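Long-range contacts in type 2A phosphatase-associated protein 42 (Saccharomyces cerevisiae, PDB 2V0P), which inhibits the PP2A-type phosphatase SIT4, associates with PP2A catalytic subunits and takes part in negative regulation of TOR signalling: residues V4-Y15 with K71-L82; S144-N152 with L161-L169. All coordinates share one frame; numbering follows the deposited sequence.

Contact 1 (V4-Y15 with K71-L82); sequences VTEQFNDIISLY and KFLAVDYYLGLL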
loop_
_atom_site.group_PDB
_atom_site.type_symbol
_atom_site.label_atom_id
_atom_site.label_comp_id
_atom_site.label_asym_id
_atom_site.label_seq_id
_atom_site.Cartn_x
_atom_site.Cartn_y
_atom_site.Cartn_z
ATOM N N VAL A 4 14.278 -29.092 -25.309
ATOM C CA VAL A 4 13.387 -28.136 -24.673
ATOM C C VAL A 4 12.949 -28.528 -23.255
ATOM O O VAL A 4 12.976 -27.668 -22.377
ATOM C CB VAL A 4 12.155 -27.737 -25.562
ATOM C CG1 VAL A 4 12.623 -27.118 -26.854
ATOM C CG2 VAL A 4 11.273 -28.909 -25.841
ATOM N N THR A 5 12.616 -29.803 -23.025
ATOM C CA THR A 5 12.233 -30.265 -21.712
ATOM C C THR A 5 13.343 -30.193 -20.661
ATOM O O THR A 5 13.087 -29.852 -19.516
ATOM C CB THR A 5 11.643 -31.721 -21.743
ATOM O OG1 THR A 5 10.338 -31.641 -22.249
ATOM C CG2 THR A 5 11.547 -32.283 -20.384
ATOM N N GLU A 6 14.546 -30.548 -21.066
ATOM C CA GLU A 6 15.671 -30.579 -20.178
ATOM C C GLU A 6 16.005 -29.144 -19.822
ATOM O O GLU A 6 16.192 -28.854 -18.650
ATOM C CB GLU A 6 16.877 -31.221 -20.855
ATOM C CG GLU A 6 16.953 -32.729 -20.731
ATOM C CD GLU A 6 17.991 -33.343 -21.676
ATOM O OE1 GLU A 6 17.682 -34.382 -22.304
ATOM O OE2 GLU A 6 19.118 -32.792 -21.786
ATOM N N GLN A 7 16.014 -28.285 -20.845
ATOM C CA GLN A 7 16.230 -26.907 -20.735
ATOM C C GLN A 7 15.242 -26.238 -19.760
ATOM O O GLN A 7 15.662 -25.488 -18.881
ATOM C CB GLN A 7 16.170 -26.277 -22.096
ATOM C CG GLN A 7 17.477 -26.545 -22.921
ATOM C CD GLN A 7 17.567 -25.668 -24.135
ATOM O OE1 GLN A 7 16.559 -25.369 -24.766
ATOM N NE2 GLN A 7 18.765 -25.248 -24.476
ATOM N N PHE A 8 13.954 -26.485 -19.971
ATOM C CA PHE A 8 12.898 -26.051 -19.026
ATOM C C PHE A 8 13.067 -26.506 -17.625
ATOM O O PHE A 8 13.019 -25.648 -16.681
ATOM C CB PHE A 8 11.516 -26.344 -19.511
ATOM C CG PHE A 8 10.500 -25.373 -18.989
ATOM C CD1 PHE A 8 10.890 -24.076 -18.630
ATOM C CD2 PHE A 8 9.210 -25.719 -18.855
ATOM C CE1 PHE A 8 9.969 -23.179 -18.135
ATOM C CE2 PHE A 8 8.279 -24.836 -18.373
ATOM C CZ PHE A 8 8.643 -23.578 -18.019
ATOM N N ASN A 9 13.308 -27.803 -17.475
ATOM C CA ASN A 9 13.625 -28.413 -16.192
ATOM C C ASN A 9 14.822 -27.786 -15.462
ATOM O O ASN A 9 14.759 -27.569 -14.266
ATOM C CB ASN A 9 13.782 -29.935 -16.305
ATOM C CG ASN A 9 12.467 -30.633 -16.656
ATOM O OD1 ASN A 9 11.457 -30.006 -16.730
ATOM N ND2 ASN A 9 12.520 -31.926 -16.927
ATOM N N ASP A 10 15.897 -27.500 -16.189
ATOM C CA ASP A 10 17.047 -26.813 -15.587
ATOM C C ASP A 10 16.672 -25.404 -15.123
ATOM O O ASP A 10 17.064 -25.011 -14.054
ATOM C CB ASP A 10 18.248 -26.778 -16.536
ATOM C CG ASP A 10 18.801 -28.153 -16.828
ATOM O OD1 ASP A 10 18.385 -29.129 -16.159
ATOM O OD2 ASP A 10 19.682 -28.266 -17.724
ATOM N N ILE A 11 15.905 -24.686 -15.914
ATOM C CA ILE A 11 15.440 -23.345 -15.603
ATOM C C ILE A 11 14.640 -23.396 -14.293
ATOM O O ILE A 11 14.924 -22.626 -13.349
ATOM C CB ILE A 11 14.682 -22.678 -16.775
ATOM C CG1 ILE A 11 15.682 -22.316 -17.883
ATOM C CG2 ILE A 11 13.901 -21.397 -16.275
ATOM C CD1 ILE A 11 15.155 -22.124 -19.243
ATOM N N ILE A 12 13.741 -24.376 -14.184
ATOM C CA ILE A 12 12.812 -24.379 -13.075
ATOM C C ILE A 12 13.568 -24.713 -11.801
ATOM O O ILE A 12 13.318 -24.140 -10.745
ATOM C CB ILE A 12 11.642 -25.382 -13.309
ATOM C CG1 ILE A 12 10.771 -24.952 -14.473
ATOM C CG2 ILE A 12 10.872 -25.632 -12.021
ATOM C CD1 ILE A 12 10.854 -23.534 -14.831
ATOM N N SER A 13 14.547 -25.597 -11.937
ATOM C CA SER A 13 15.418 -25.961 -10.847
ATOM C C SER A 13 16.280 -24.775 -10.351
ATOM O O SER A 13 16.479 -24.630 -9.173
ATOM C CB SER A 13 16.277 -27.131 -11.255
ATOM O OG SER A 13 17.036 -27.589 -10.171
ATOM N N LEU A 14 16.798 -23.963 -11.264
ATOM C CA LEU A 14 17.584 -22.798 -10.882
ATOM C C LEU A 14 16.686 -21.868 -10.072
ATOM O O LEU A 14 17.079 -21.423 -9.037
ATOM C CB LEU A 14 18.167 -22.073 -12.091
ATOM C CG LEU A 14 19.347 -22.761 -12.787
ATOM C CD1 LEU A 14 19.646 -22.076 -14.102
ATOM C CD2 LEU A 14 20.568 -22.789 -11.896
ATOM N N TYR A 15 15.482 -21.653 -10.560
ATOM C CA TYR A 15 14.473 -20.868 -9.891
ATOM C C TYR A 15 14.229 -21.352 -8.466
ATOM O O TYR A 15 14.425 -20.595 -7.543
ATOM C CB TYR A 15 13.157 -20.798 -10.680
ATOM C CG TYR A 15 12.129 -19.979 -9.934
ATOM C CD1 TYR A 15 12.248 -18.567 -9.869
ATOM C CD2 TYR A 15 11.107 -20.585 -9.233
ATOM C CE1 TYR A 15 11.325 -17.791 -9.159
ATOM C CE2 TYR A 15 10.157 -19.821 -8.495
ATOM C CZ TYR A 15 10.286 -18.429 -8.465
ATOM O OH TYR A 15 9.381 -17.688 -7.753
ATOM N N LYS A 71 3.764 -28.666 -19.610
ATOM C CA LYS A 71 4.711 -27.912 -18.784
ATOM C C LYS A 71 4.958 -26.510 -19.353
ATOM O O LYS A 71 5.036 -25.574 -18.639
ATOM C CB LYS A 71 6.087 -28.593 -18.804
ATOM C CG LYS A 71 6.346 -29.554 -17.678
ATOM C CD LYS A 71 7.563 -30.496 -17.950
ATOM C CE LYS A 71 8.451 -30.138 -19.170
ATOM N NZ LYS A 71 8.330 -31.219 -20.278
ATOM N N PHE A 72 5.109 -26.442 -20.667
ATOM C CA PHE A 72 5.534 -25.269 -21.388
ATOM C C PHE A 72 4.511 -24.148 -21.383
ATOM O O PHE A 72 4.844 -23.058 -21.701
ATOM C CB PHE A 72 5.803 -25.619 -22.845
ATOM C CG PHE A 72 6.868 -26.689 -23.036
ATOM C CD1 PHE A 72 8.015 -26.689 -22.276
ATOM C CD2 PHE A 72 6.676 -27.706 -23.951
ATOM C CE1 PHE A 72 8.971 -27.690 -22.426
ATOM C CE2 PHE A 72 7.639 -28.695 -24.145
ATOM C CZ PHE A 72 8.780 -28.690 -23.371
ATOM N N LEU A 73 3.256 -24.449 -21.176
ATOM C CA LEU A 73 2.243 -23.424 -21.110
ATOM C C LEU A 73 2.652 -22.501 -19.905
ATOM O O LEU A 73 2.203 -21.360 -19.795
ATOM C CB LEU A 73 0.889 -24.085 -20.825
ATOM C CG LEU A 73 0.177 -24.812 -21.992
ATOM C CD1 LEU A 73 -1.110 -25.501 -21.556
ATOM C CD2 LEU A 73 -0.110 -23.873 -23.164
ATOM N N ALA A 74 3.459 -23.014 -19.011
ATOM C CA ALA A 74 3.971 -22.146 -17.856
ATOM C C ALA A 74 5.230 -21.252 -18.087
ATOM O O ALA A 74 5.707 -20.568 -17.146
ATOM C CB ALA A 74 4.138 -22.914 -16.674
ATOM N N VAL A 75 5.756 -21.238 -19.291
ATOM C CA VAL A 75 6.924 -20.425 -19.571
ATOM C C VAL A 75 6.658 -18.928 -19.189
ATOM O O VAL A 75 7.424 -18.369 -18.528
ATOM C CB VAL A 75 7.463 -20.512 -20.993
ATOM C CG1 VAL A 75 7.685 -21.960 -21.443
ATOM C CG2 VAL A 75 6.652 -19.774 -21.967
ATOM N N ASP A 76 5.541 -18.349 -19.572
ATOM C CA ASP A 76 5.268 -16.982 -19.170
ATOM C C ASP A 76 5.101 -16.811 -17.655
ATOM O O ASP A 76 5.438 -15.726 -17.136
ATOM C CB ASP A 76 4.075 -16.451 -19.891
ATOM C CG ASP A 76 4.292 -16.370 -21.368
ATOM O OD1 ASP A 76 5.324 -15.800 -21.758
ATOM O OD2 ASP A 76 3.425 -16.884 -22.114
ATOM N N TYR A 77 4.581 -17.841 -16.947
ATOM C CA TYR A 77 4.470 -17.778 -15.536
ATOM C C TYR A 77 5.885 -17.605 -14.923
ATOM O O TYR A 77 6.090 -16.742 -14.071
ATOM C CB TYR A 77 3.777 -18.986 -14.931
ATOM C CG TYR A 77 3.803 -19.135 -13.434
ATOM C CD1 TYR A 77 3.015 -18.297 -12.563
ATOM C CD2 TYR A 77 4.573 -20.122 -12.837
ATOM C CE1 TYR A 77 3.056 -18.483 -11.196
ATOM C CE2 TYR A 77 4.568 -20.282 -11.493
ATOM C CZ TYR A 77 3.779 -19.413 -10.680
ATOM O OH TYR A 77 3.796 -19.585 -9.376
ATOM N N TYR A 78 6.828 -18.430 -15.387
ATOM C CA TYR A 78 8.127 -18.452 -14.838
ATOM C C TYR A 78 8.880 -17.104 -15.206
ATOM O O TYR A 78 9.655 -16.635 -14.434
ATOM C CB TYR A 78 8.876 -19.724 -15.309
ATOM C CG TYR A 78 8.569 -20.894 -14.414
ATOM C CD1 TYR A 78 7.719 -21.887 -14.804
ATOM C CD2 TYR A 78 9.081 -20.938 -13.125
ATOM C CE1 TYR A 78 7.433 -22.920 -13.991
ATOM C CE2 TYR A 78 8.775 -21.970 -12.272
ATOM C CZ TYR A 78 7.949 -22.962 -12.725
ATOM O OH TYR A 78 7.648 -24.016 -11.908
ATOM N N LEU A 79 8.635 -16.557 -16.375
ATOM C CA LEU A 79 9.176 -15.281 -16.761
ATOM C C LEU A 79 8.624 -14.206 -15.789
ATOM O O LEU A 79 9.371 -13.402 -15.300
ATOM C CB LEU A 79 8.889 -14.947 -18.222
ATOM C CG LEU A 79 9.680 -15.602 -19.405
ATOM C CD1 LEU A 79 9.092 -15.107 -20.630
ATOM C CD2 LEU A 79 11.137 -15.301 -19.397
ATOM N N GLY A 80 7.325 -14.246 -15.516
ATOM C CA GLY A 80 6.715 -13.401 -14.469
ATOM C C GLY A 80 7.443 -13.401 -13.156
ATOM O O GLY A 80 7.783 -12.345 -12.638
ATOM N N LEU A 81 7.687 -14.571 -12.637
ATOM C CA LEU A 81 8.347 -14.775 -11.397
ATOM C C LEU A 81 9.833 -14.279 -11.414
ATOM O O LEU A 81 10.317 -13.654 -10.455
ATOM C CB LEU A 81 8.296 -16.219 -11.027
ATOM C CG LEU A 81 6.990 -16.879 -10.655
ATOM C CD1 LEU A 81 7.297 -18.307 -10.402
ATOM C CD2 LEU A 81 6.390 -16.188 -9.410
ATOM N N LEU A 82 10.535 -14.568 -12.496
ATOM C CA LEU A 82 11.939 -14.190 -12.561
ATOM C C LEU A 82 12.124 -12.700 -12.742
ATOM O O LEU A 82 12.939 -12.136 -12.067
ATOM C CB LEU A 82 12.645 -14.938 -13.715
ATOM C CG LEU A 82 12.651 -16.461 -13.578
ATOM C CD1 LEU A 82 12.931 -17.030 -14.965
ATOM C CD2 LEU A 82 13.669 -16.916 -12.715
#
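K71 reaches across to T5 with its ammonium group. NZ donates a hydrogen bond to T5 OG1 at 2.8 Å and also bonds to the carbonyl O of A68. The lysine chain bends at chi3 and chi4 to get there. It passes N9, whose OD1 lies beside CE. The carbonyl O of K71 sits at the edge of the F8 ring, near its plane, 3.3 Å from F8 CE2. F72 CZ meets V4 CG2 at 3.5 Å. F8 CD2 meets the edge of F72 at CD1 as the two side chains slide past each other in opposite directions, their ring planes 42° apart. V75 places CG1 over one face of the F8 ring, 3.9 Å from F8 CZ. F8 CG, roughly anti to the backbone N (chi1 -151°), sends the ring across to lie between F72, V75 and Y78. Y78 carries the middle of the contact. The methyl CD1 of I12 stands almost exactly over the ring centre, 3.3 Å from the Y78 centroid, a CH-pi contact. Y77 covers the opposite face. The edge of Y78 turns toward the face of Y15 in an offset edge-to-face pair, with planes at 77°. L81 then packs against the phenol end of Y15, CD1 to CZ 3.6 Å, while L82 CD2 touches Y15 CD1. L42 and I49 of helix 29-52 close in on F8 and F72. The aromatic cluster of F8, Y15, F72 and Y78 joins helix 4-15 to helix 75-82, which runs the same way, and to the turn before it, in this all-helical, tetratricopeptide repeat-like N-terminal domain.

Contact 2 (S144-N152 with L161-L169); sequences SELYAQPKN and LKRKEKIEL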
loop_
_atom_site.group_PDB
_atom_site.type_symbol
_atom_site.label_atom_id
_atom_site.label_comp_id
_atom_site.label_asym_id
_atom_site.label_seq_id
_atom_site.Cartn_x
_atom_site.Cartn_y
_atom_site.Cartn_z
ATOM N N SER A 144 -7.282 -1.588 -9.154
ATOM C CA SER A 144 -8.690 -1.306 -8.929
ATOM C C SER A 144 -9.659 -2.199 -9.727
ATOM O O SER A 144 -10.854 -2.150 -9.473
ATOM C CB SER A 144 -8.989 0.185 -9.158
ATOM O OG SER A 144 -8.183 0.732 -10.194
ATOM N N GLU A 145 -9.144 -2.985 -10.683
ATOM C CA GLU A 145 -9.943 -3.886 -11.544
ATOM C C GLU A 145 -9.884 -5.347 -11.111
ATOM O O GLU A 145 -10.656 -6.210 -11.557
ATOM C CB GLU A 145 -9.465 -3.779 -13.001
ATOM C CG GLU A 145 -9.626 -2.386 -13.615
ATOM C CD GLU A 145 -9.001 -2.274 -14.983
ATOM O OE1 GLU A 145 -7.870 -2.756 -15.170
ATOM O OE2 GLU A 145 -9.643 -1.716 -15.878
ATOM N N LEU A 146 -8.935 -5.631 -10.256
ATOM C CA LEU A 146 -8.678 -6.945 -9.804
ATOM C C LEU A 146 -9.590 -7.357 -8.641
ATOM O O LEU A 146 -10.022 -8.513 -8.554
ATOM C CB LEU A 146 -7.222 -6.977 -9.405
ATOM C CG LEU A 146 -6.427 -8.230 -9.260
ATOM C CD1 LEU A 146 -6.226 -9.003 -10.595
ATOM C CD2 LEU A 146 -5.125 -7.766 -8.667
ATOM N N TYR A 147 -9.871 -6.398 -7.763
ATOM C CA TYR A 147 -10.789 -6.564 -6.639
ATOM C C TYR A 147 -11.549 -5.264 -6.488
ATOM O O TYR A 147 -11.048 -4.199 -6.877
ATOM C CB TYR A 147 -10.042 -6.839 -5.342
ATOM C CG TYR A 147 -9.237 -8.124 -5.272
ATOM C CD1 TYR A 147 -7.863 -8.094 -5.311
ATOM C CD2 TYR A 147 -9.869 -9.348 -5.119
ATOM C CE1 TYR A 147 -7.115 -9.237 -5.225
ATOM C CE2 TYR A 147 -9.142 -10.519 -5.046
ATOM C CZ TYR A 147 -7.777 -10.461 -5.104
ATOM O OH TYR A 147 -7.106 -11.614 -4.979
ATOM N N ALA A 148 -12.757 -5.336 -5.935
ATOM C CA ALA A 148 -13.450 -4.132 -5.478
ATOM C C ALA A 148 -12.580 -3.482 -4.396
ATOM O O ALA A 148 -11.945 -4.192 -3.620
ATOM C CB ALA A 148 -14.813 -4.496 -4.933
ATOM N N GLN A 149 -12.514 -2.147 -4.360
ATOM C CA GLN A 149 -11.665 -1.452 -3.387
ATOM C C GLN A 149 -12.512 -0.467 -2.567
ATOM O O GLN A 149 -13.430 0.126 -3.111
ATOM C CB GLN A 149 -10.527 -0.690 -4.078
ATOM C CG GLN A 149 -9.682 -1.496 -5.047
ATOM C CD GLN A 149 -8.675 -2.441 -4.388
ATOM O OE1 GLN A 149 -8.568 -2.542 -3.159
ATOM N NE2 GLN A 149 -7.943 -3.145 -5.218
ATOM N N PRO A 150 -12.220 -0.306 -1.266
ATOM C CA PRO A 150 -13.081 0.620 -0.520
ATOM C C PRO A 150 -12.928 2.023 -1.102
ATOM O O PRO A 150 -11.809 2.411 -1.478
ATOM C CB PRO A 150 -12.518 0.560 0.898
ATOM C CG PRO A 150 -11.127 0.031 0.745
ATOM C CD PRO A 150 -11.155 -0.873 -0.425
ATOM N N LYS A 151 -14.047 2.729 -1.232
ATOM C CA LYS A 151 -14.082 4.109 -1.733
ATOM C C LYS A 151 -13.252 5.074 -0.879
ATOM O O LYS A 151 -12.555 5.944 -1.410
ATOM C CB LYS A 151 -15.531 4.609 -1.821
ATOM C CG LYS A 151 -16.363 3.946 -2.921
ATOM C CD LYS A 151 -17.628 4.737 -3.229
ATOM C CE LYS A 151 -17.332 5.990 -4.062
ATOM N NZ LYS A 151 -18.458 6.974 -4.022
ATOM N N ASN A 152 -13.342 4.915 0.443
ATOM C CA ASN A 152 -12.631 5.756 1.390
ATOM C C ASN A 152 -12.354 4.993 2.682
ATOM O O ASN A 152 -12.597 3.795 2.756
ATOM C CB ASN A 152 -13.453 7.015 1.684
ATOM C CG ASN A 152 -14.786 6.701 2.342
ATOM O OD1 ASN A 152 -14.848 5.832 3.291
ATOM N ND2 ASN A 152 -15.859 7.417 1.852
ATOM N N LEU A 161 -16.476 -6.362 1.216
ATOM C CA LEU A 161 -16.486 -6.961 -0.108
ATOM C C LEU A 161 -15.087 -7.404 -0.594
ATOM O O LEU A 161 -14.902 -8.524 -1.091
ATOM C CB LEU A 161 -17.155 -6.006 -1.096
ATOM C CG LEU A 161 -17.521 -6.492 -2.509
ATOM C CD1 LEU A 161 -17.831 -7.991 -2.588
ATOM C CD2 LEU A 161 -18.725 -5.683 -2.942
ATOM N N LYS A 162 -14.096 -6.532 -0.430
ATOM C CA LYS A 162 -12.713 -6.887 -0.647
ATOM C C LYS A 162 -12.251 -8.094 0.161
ATOM O O LYS A 162 -11.648 -9.017 -0.401
ATOM C CB LYS A 162 -11.793 -5.675 -0.405
ATOM C CG LYS A 162 -10.320 -6.016 -0.531
ATOM C CD LYS A 162 -9.862 -5.822 -1.933
ATOM C CE LYS A 162 -8.372 -5.612 -1.991
ATOM N NZ LYS A 162 -8.067 -4.185 -1.651
ATOM N N ARG A 163 -12.537 -8.122 1.453
ATOM C CA ARG A 163 -12.215 -9.291 2.255
ATOM C C ARG A 163 -12.913 -10.556 1.697
ATOM O O ARG A 163 -12.324 -11.604 1.660
ATOM C CB ARG A 163 -12.552 -9.047 3.715
ATOM C CG ARG A 163 -12.343 -10.239 4.669
ATOM C CD ARG A 163 -12.748 -9.916 6.120
ATOM N NE ARG A 163 -14.189 -9.699 6.297
ATOM C CZ ARG A 163 -14.801 -9.406 7.446
ATOM N NH1 ARG A 163 -14.116 -9.275 8.578
ATOM N NH2 ARG A 163 -16.117 -9.228 7.470
ATOM N N LYS A 164 -14.118 -10.405 1.199
ATOM C CA LYS A 164 -14.905 -11.564 0.744
ATOM C C LYS A 164 -14.205 -12.173 -0.460
ATOM O O LYS A 164 -13.944 -13.351 -0.478
ATOM C CB LYS A 164 -16.328 -11.184 0.378
ATOM C CG LYS A 164 -17.069 -12.322 -0.276
ATOM C CD LYS A 164 -18.396 -11.910 -0.760
ATOM C CE LYS A 164 -19.107 -13.069 -1.454
ATOM N NZ LYS A 164 -18.630 -13.114 -2.845
ATOM N N GLU A 165 -13.863 -11.316 -1.420
ATOM C CA GLU A 165 -13.151 -11.685 -2.667
ATOM C C GLU A 165 -11.727 -12.279 -2.468
ATOM O O GLU A 165 -11.342 -13.230 -3.168
ATOM C CB GLU A 165 -13.126 -10.480 -3.610
ATOM C CG GLU A 165 -14.484 -10.119 -4.202
ATOM C CD GLU A 165 -14.482 -8.834 -5.053
ATOM O OE1 GLU A 165 -13.387 -8.358 -5.486
ATOM O OE2 GLU A 165 -15.596 -8.309 -5.302
ATOM N N LYS A 166 -10.983 -11.747 -1.519
ATOM C CA LYS A 166 -9.712 -12.264 -1.036
ATOM C C LYS A 166 -9.801 -13.647 -0.391
ATOM O O LYS A 166 -9.023 -14.583 -0.762
ATOM C CB LYS A 166 -9.011 -11.255 -0.085
ATOM C CG LYS A 166 -8.430 -9.978 -0.756
ATOM C CD LYS A 166 -7.296 -10.245 -1.748
ATOM C CE LYS A 166 -5.891 -9.984 -1.195
ATOM N NZ LYS A 166 -5.628 -8.524 -0.982
ATOM N N ILE A 167 -10.778 -13.812 0.497
ATOM C CA ILE A 167 -11.007 -15.070 1.183
ATOM C C ILE A 167 -11.328 -16.161 0.136
ATOM O O ILE A 167 -10.829 -17.240 0.239
ATOM C CB ILE A 167 -12.133 -14.980 2.195
ATOM C CG1 ILE A 167 -11.646 -14.301 3.493
ATOM C CG2 ILE A 167 -12.668 -16.372 2.525
ATOM C CD1 ILE A 167 -12.707 -14.055 4.515
ATOM N N GLU A 168 -12.105 -15.818 -0.881
ATOM C CA GLU A 168 -12.442 -16.745 -1.973
ATOM C C GLU A 168 -11.251 -17.158 -2.817
ATOM O O GLU A 168 -11.137 -18.328 -3.160
ATOM C CB GLU A 168 -13.542 -16.189 -2.855
ATOM C CG GLU A 168 -14.848 -16.109 -2.168
ATOM C CD GLU A 168 -15.914 -15.368 -2.969
ATOM O OE1 GLU A 168 -15.570 -14.678 -3.963
ATOM O OE2 GLU A 168 -17.098 -15.501 -2.604
ATOM N N LEU A 169 -10.380 -16.194 -3.148
ATOM C CA LEU A 169 -9.056 -16.462 -3.718
ATOM C C LEU A 169 -8.239 -17.383 -2.845
ATOM O O LEU A 169 -7.731 -18.427 -3.313
ATOM C CB LEU A 169 -8.261 -15.186 -4.000
ATOM C CG LEU A 169 -6.898 -15.556 -4.657
ATOM C CD1 LEU A 169 -7.091 -15.949 -6.089
ATOM C CD2 LEU A 169 -5.940 -14.414 -4.511
HETATM O O HOH W 1 -5.569 -4.913 -3.413
#
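The Y147 ring lies with one face under K166 and its edge against E165. K166 CD sits over that face in a CH-pi contact, 3.8 Å from the ring centroid and displaced toward the phenol end. E165 OE1 lies at the edge, near the ring plane, 3.7 Å from Y147 CD2. The carboxylate and ring planes differ by only 29°, so the two flat groups are nearly coplanar as they slide past each other. L169 CD2 is also near the ring plane and abuts the hydroxyl end. K162 crosses the base of the tyrosine at about a right angle, its CD 3.6 Å from Y147 CB. It gets there by a bend at chi2, which also brings CD alongside the carbonyl O of A148.

E165 does a second job. Its OE1 accepts a hydrogen bond from the backbone N of A148 at 3.1 Å, on the syn side and 26° out of the carboxylate plane. The N-H points well at it, with an angle of 159°. The extended chain of E165 brings the carboxylate to this bond. A148 CB rests against L161 CG, 4.1 Å away. Q149 NE2 bonds to the carbonyl O of L143. The ammonium group of K166 pairs with E220 of helix 199-231 and also with E165 of the second subunit.

An alanine in place of Y147 would probably open a gap between K166, L169 and E165 and leave the aliphatic part of K166 without its ring. An extended stretch, 147-150, packs here against helix 156-186, at the interface with the second subunit of this all-helical TPR-like domain.

Overall arrangement
From the N terminus, helix 4-19 leads into helix 29-52, and the chain returns in residues 71-82 to close contact 1 across a loop of 55 residues. Helix 93-120 and helix 126-133 follow. Contact 2 then closes a much shorter loop, with eight residues between 144-152 and 161-169. The two loops come in series and neither nest nor cross. The centres of contact 1 and contact 2 are about 31 Å apart, on opposite sides of the chain's centre. Contact 1 ties the first helix to helix 75-83. Contact 2 ties the connection after helix 143-146 to helix 156-186. Helix 199-231 reaches both, with L208 near contact 1 and I216 and E220 near contact 2.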